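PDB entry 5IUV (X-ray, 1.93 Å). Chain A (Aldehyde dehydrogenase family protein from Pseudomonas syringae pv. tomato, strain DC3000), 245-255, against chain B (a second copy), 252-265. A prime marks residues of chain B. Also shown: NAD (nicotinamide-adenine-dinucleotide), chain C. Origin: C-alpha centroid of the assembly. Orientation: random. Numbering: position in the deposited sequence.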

# COMPACT_ATOMS: atom_id res chain seq x y z
N SER A 245 22.29 0.37 -24.70
CA SER A 245 23.60 0.06 -24.15
C SER A 245 23.91 0.92 -22.93
O SER A 245 23.36 2.01 -22.74
CB SER A 245 24.69 0.25 -25.21
OG SER A 245 24.89 1.62 -25.53
N THR A 246 24.81 0.42 -22.09
CA THR A 246 25.26 1.15 -20.92
C THR A 246 26.00 2.42 -21.33
O THR A 246 25.85 3.46 -20.70
CB THR A 246 26.17 0.26 -20.04
OG1 THR A 246 25.38 -0.80 -19.48
CG2 THR A 246 26.78 1.08 -18.91
N LYS A 247 26.78 2.34 -22.40
CA LYS A 247 27.53 3.50 -22.88
C LYS A 247 26.65 4.70 -23.22
O LYS A 247 26.94 5.83 -22.82
CB LYS A 247 28.36 3.11 -24.10
CG LYS A 247 29.14 4.27 -24.69
CD LYS A 247 29.63 3.94 -26.10
CE LYS A 247 30.51 5.04 -26.65
NZ LYS A 247 31.78 5.15 -25.89
N ILE A 248 25.58 4.46 -23.98
CA ILE A 248 24.66 5.53 -24.35
C ILE A 248 23.82 5.96 -23.14
O ILE A 248 23.51 7.14 -22.98
CB ILE A 248 23.73 5.11 -25.50
CG1 ILE A 248 24.55 4.79 -26.75
CG2 ILE A 248 22.72 6.22 -25.81
CD1 ILE A 248 25.38 5.95 -27.25
N ALA A 249 23.47 5.00 -22.30
CA ALA A 249 22.72 5.31 -21.08
C ALA A 249 23.44 6.35 -20.23
O ALA A 249 22.82 7.31 -19.78
CB ALA A 249 22.47 4.03 -20.27
N LYS A 250 24.75 6.17 -20.04
CA LYS A 250 25.55 7.14 -19.31
C LYS A 250 25.54 8.53 -19.96
O LYS A 250 25.49 9.54 -19.27
CB LYS A 250 27.00 6.65 -19.17
CG LYS A 250 27.21 5.54 -18.16
CD LYS A 250 28.61 4.98 -18.30
CE LYS A 250 28.91 3.98 -17.23
NZ LYS A 250 30.26 3.38 -17.40
N GLN A 251 25.60 8.56 -21.29
CA GLN A 251 25.60 9.81 -22.02
C GLN A 251 24.30 10.59 -21.81
O GLN A 251 24.29 11.81 -21.86
CB GLN A 251 25.83 9.55 -23.51
CG GLN A 251 26.03 10.82 -24.36
CD GLN A 251 27.25 11.66 -23.97
OE1 GLN A 251 27.11 12.85 -23.67
NE2 GLN A 251 28.43 11.07 -24.03
N LEU A 252 23.20 9.88 -21.58
CA LEU A 252 21.92 10.55 -21.33
C LEU A 252 21.94 11.29 -19.99
O LEU A 252 21.33 12.35 -19.86
CB LEU A 252 20.75 9.55 -21.35
CG LEU A 252 20.43 8.75 -22.63
CD1 LEU A 252 18.97 8.34 -22.62
CD2 LEU A 252 20.77 9.52 -23.91
N MET A 253 22.63 10.74 -19.01
CA MET A 253 22.77 11.44 -17.73
C MET A 253 23.54 12.74 -17.92
O MET A 253 23.21 13.77 -17.33
CB MET A 253 23.47 10.55 -16.71
CG MET A 253 22.72 9.28 -16.38
SD MET A 253 23.34 8.48 -14.90
CE MET A 253 22.70 9.56 -13.61
N ILE A 254 24.54 12.69 -18.78
CA ILE A 254 25.32 13.87 -19.11
C ILE A 254 24.46 14.90 -19.85
O ILE A 254 24.48 16.09 -19.51
CB ILE A 254 26.57 13.50 -19.94
CG1 ILE A 254 27.51 12.63 -19.10
CG2 ILE A 254 27.26 14.76 -20.46
CD1 ILE A 254 28.72 12.11 -19.83
N TYR A 255 23.68 14.45 -20.83
CA TYR A 255 22.78 15.35 -21.56
C TYR A 255 21.78 16.04 -20.64
O TYR A 255 21.47 17.22 -20.81
CB TYR A 255 21.99 14.60 -22.63
CG TYR A 255 22.79 14.04 -23.79
CD1 TYR A 255 23.96 14.66 -24.23
CD2 TYR A 255 22.37 12.89 -24.45
CE1 TYR A 255 24.68 14.14 -25.30
CE2 TYR A 255 23.08 12.37 -25.51
CZ TYR A 255 24.24 13.00 -25.94
OH TYR A 255 24.94 12.46 -27.00
N LEU B 252 26.30 17.16 -10.92
CA LEU B 252 26.31 15.80 -10.37
C LEU B 252 25.76 14.78 -11.36
O LEU B 252 26.21 13.63 -11.37
CB LEU B 252 25.51 15.73 -9.06
CG LEU B 252 26.00 16.48 -7.82
CD1 LEU B 252 25.38 15.82 -6.60
CD2 LEU B 252 27.49 16.51 -7.69
N MET B 253 24.80 15.18 -12.18
CA MET B 253 24.26 14.26 -13.18
C MET B 253 25.35 13.95 -14.19
O MET B 253 25.50 12.81 -14.65
CB MET B 253 23.02 14.83 -13.88
CG MET B 253 21.82 14.98 -12.94
SD MET B 253 20.29 15.45 -13.79
CE MET B 253 19.78 13.87 -14.47
N ILE B 254 26.12 14.98 -14.53
CA ILE B 254 27.24 14.83 -15.45
C ILE B 254 28.31 13.91 -14.84
O ILE B 254 28.80 13.00 -15.50
CB ILE B 254 27.83 16.20 -15.83
CG1 ILE B 254 26.83 17.00 -16.66
CG2 ILE B 254 29.15 16.05 -16.59
CD1 ILE B 254 27.30 18.41 -17.02
N TYR B 255 28.64 14.13 -13.56
CA TYR B 255 29.61 13.26 -12.89
C TYR B 255 29.19 11.79 -12.90
O TYR B 255 30.02 10.91 -13.12
CB TYR B 255 29.84 13.70 -11.43
CG TYR B 255 30.53 15.03 -11.25
CD1 TYR B 255 31.44 15.51 -12.20
CD2 TYR B 255 30.28 15.81 -10.13
CE1 TYR B 255 32.07 16.74 -12.02
CE2 TYR B 255 30.90 17.03 -9.95
CZ TYR B 255 31.80 17.49 -10.89
OH TYR B 255 32.41 18.71 -10.69
N ALA B 256 27.91 11.53 -12.64
CA ALA B 256 27.42 10.15 -12.64
C ALA B 256 27.57 9.51 -14.01
O ALA B 256 27.99 8.36 -14.13
CB ALA B 256 25.97 10.11 -12.20
N GLY B 257 27.22 10.26 -15.05
CA GLY B 257 27.37 9.79 -16.42
C GLY B 257 28.81 9.58 -16.84
O GLY B 257 29.11 8.69 -17.64
N GLU B 258 29.72 10.39 -16.30
CA GLU B 258 31.14 10.27 -16.60
C GLU B 258 31.78 9.09 -15.88
O GLU B 258 32.86 8.66 -16.27
CB GLU B 258 31.89 11.55 -16.22
CG GLU B 258 31.61 12.74 -17.13
CD GLU B 258 32.34 13.98 -16.67
OE1 GLU B 258 32.83 13.99 -15.52
OE2 GLU B 258 32.43 14.95 -17.46
N SER B 259 31.14 8.61 -14.82
CA SER B 259 31.75 7.58 -13.98
C SER B 259 31.01 6.24 -14.07
O SER B 259 31.20 5.50 -15.03
CB SER B 259 31.83 8.06 -12.52
OG SER B 259 30.55 8.38 -11.99
N ASN B 260 30.17 5.93 -13.09
CA ASN B 260 29.60 4.59 -12.97
C ASN B 260 28.08 4.51 -13.04
O ASN B 260 27.49 3.52 -12.60
CB ASN B 260 30.07 3.95 -11.65
CG ASN B 260 29.43 4.60 -10.43
OD1 ASN B 260 28.92 5.72 -10.50
ND2 ASN B 260 29.46 3.89 -9.31
N MET B 261 27.44 5.54 -13.58
CA MET B 261 25.98 5.59 -13.69
C MET B 261 25.31 5.46 -12.32
O MET B 261 24.23 4.87 -12.22
CB MET B 261 25.48 4.47 -14.61
CG MET B 261 24.55 4.93 -15.71
SD MET B 261 24.14 3.54 -16.80
CE MET B 261 23.05 2.66 -15.73
N LYS B 262 25.95 5.98 -11.28
CA LYS B 262 25.35 5.95 -9.94
C LYS B 262 24.00 6.65 -9.95
O LYS B 262 23.76 7.54 -10.78
CB LYS B 262 26.28 6.61 -8.91
CG LYS B 262 26.73 8.03 -9.26
CD LYS B 262 27.51 8.69 -8.11
CE LYS B 262 28.78 7.91 -7.77
NZ LYS B 262 29.81 7.94 -8.86
N ARG B 263 23.10 6.25 -9.06
CA ARG B 263 21.82 6.95 -8.93
C ARG B 263 22.10 8.34 -8.40
O ARG B 263 22.97 8.54 -7.56
CB ARG B 263 20.86 6.20 -8.00
CG ARG B 263 20.29 4.91 -8.58
CD ARG B 263 21.22 3.74 -8.32
NE ARG B 263 20.64 2.46 -8.72
CZ ARG B 263 20.88 1.86 -9.88
NH1 ARG B 263 21.69 2.43 -10.77
NH2 ARG B 263 20.31 0.70 -10.15
N VAL B 264 21.36 9.31 -8.92
CA VAL B 264 21.50 10.70 -8.50
C VAL B 264 20.14 11.24 -8.08
O VAL B 264 19.18 11.17 -8.85
CB VAL B 264 22.09 11.59 -9.61
CG1 VAL B 264 22.18 13.02 -9.16
CG2 VAL B 264 23.46 11.08 -10.00
N TRP B 265 20.06 11.77 -6.87
CA TRP B 265 18.83 12.35 -6.34
C TRP B 265 19.10 13.77 -5.87
O TRP B 265 19.97 14.00 -5.03
CB TRP B 265 18.27 11.51 -5.19
CG TRP B 265 17.99 10.07 -5.56
CD1 TRP B 265 18.80 8.99 -5.35
CD2 TRP B 265 16.82 9.56 -6.22
NE1 TRP B 265 18.21 7.85 -5.82
CE2 TRP B 265 16.99 8.17 -6.36
CE3 TRP B 265 15.64 10.15 -6.69
CZ2 TRP B 265 16.03 7.36 -6.96
CZ3 TRP B 265 14.69 9.35 -7.28
CH2 TRP B 265 14.88 7.96 -7.40
PA NAD C . 22.15 1.70 -28.18
O1A NAD C . 22.63 2.15 -26.85
O2A NAD C . 23.19 1.77 -29.28
O5B NAD C . 20.88 2.53 -28.61
C5B NAD C . 19.56 2.41 -28.03
C4B NAD C . 18.74 3.56 -28.57
O4B NAD C . 19.40 4.80 -28.25
C3B NAD C . 18.47 3.59 -30.08
O3B NAD C . 17.17 4.09 -30.35
C2B NAD C . 19.54 4.56 -30.59
O2B NAD C . 19.17 5.17 -31.82
C1B NAD C . 19.60 5.55 -29.43
N9A NAD C . 20.83 6.32 -29.29
C8A NAD C . 22.09 5.99 -29.72
N7A NAD C . 22.99 6.93 -29.54
C5A NAD C . 22.27 7.94 -28.91
C6A NAD C . 22.66 9.20 -28.39
N6A NAD C . 23.90 9.69 -28.50
N1A NAD C . 21.72 9.94 -27.78
C2A NAD C . 20.47 9.47 -27.71
N3A NAD C . 19.98 8.32 -28.17
C4A NAD C . 20.94 7.58 -28.75
O3 NAD C . 21.65 0.18 -28.07
PN NAD C . 21.08 -0.89 -29.13
O1N NAD C . 22.25 -1.38 -29.89
O2N NAD C . 19.95 -0.28 -29.86
O5D NAD C . 20.46 -2.02 -28.19
C5D NAD C . 21.28 -3.05 -27.58
C4D NAD C . 21.46 -2.70 -26.12
O4D NAD C . 20.16 -2.63 -25.48
C3D NAD C . 22.24 -3.72 -25.30
O3D NAD C . 23.20 -3.06 -24.49
C2D NAD C . 21.13 -4.39 -24.48
O2D NAD C . 21.52 -4.94 -23.22
C1D NAD C . 20.16 -3.21 -24.22
N1N NAD C . 18.77 -3.73 -23.89
C2N NAD C . 18.35 -3.50 -22.55
C3N NAD C . 17.07 -3.88 -22.16
C7N NAD C . 16.58 -3.74 -20.74
O7N NAD C . 17.39 -3.45 -19.84
N7N NAD C . 15.33 -4.04 -20.49
C4N NAD C . 16.24 -4.50 -23.10
C5N NAD C . 16.68 -4.74 -24.39
C6N NAD C . 17.95 -4.34 -24.77
O HOH W 1 32.41 5.18 -17.58

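Two copies of one helix pack nearly antiparallel, their axes crossing at -164° and approaching to 7.3 Å, and the two stretches together bury 590 Å². Such close packing depends on Gly257′, which lies against the turn from Lys250 to Ile254. Its CA is 4.0 Å from Met253 CB and 3.9 Å from Ile254 CG1, while its O is 3.3 Å from Lys250 CB. A side chain here would point toward chain A, and an ideal CB would clash with Lys250 O (2.6 Å) and Ile254 CG1 (2.7 Å). Near the other close point of the register, Ile254 CA and Ile254′ CA are 4.2 Å apart, and Met253 O rests 3.6 Å from Met253′ CB.

The apolar packing centres on Met253, which points toward chain B and has the largest covered area, 132 Å². Its flexible, unbranched chain (m, t, p) carries CE to 3.6 Å from Ala256′ CB and 4.0 Å from Val264′ CG2, so that it bridges the partner's helix and strand; its SD lies 3.8 Å from Met261′ CG. Met261′, in the loop between them, reaches back along the chain A helix, its SD 3.9 Å from the small Ala249 CB and 4.2 Å from Thr246 CG2. Ile254 extends CD1 to 4.0 Å from Glu258′ CG, at the exposed margin.

Among the polar contacts, Lys250 also contributes apolar packing. Its aliphatic portion covers Met261′, with CG 3.7 Å from Met261′ CG, and its extended chain (m, t, t, t) delivers NZ to Ser259′ O, just past the helix end. That direct hydrogen bond is weak, at 3.3 Å from NZ to O, but water 1 reinforces it, accepting from Lys250 NZ and donating to Ser259′ O, both at 2.8 Å. Within chain B, Ser259′ OG donates to Tyr255′ O (2.8 Å), tying this turn to the helix.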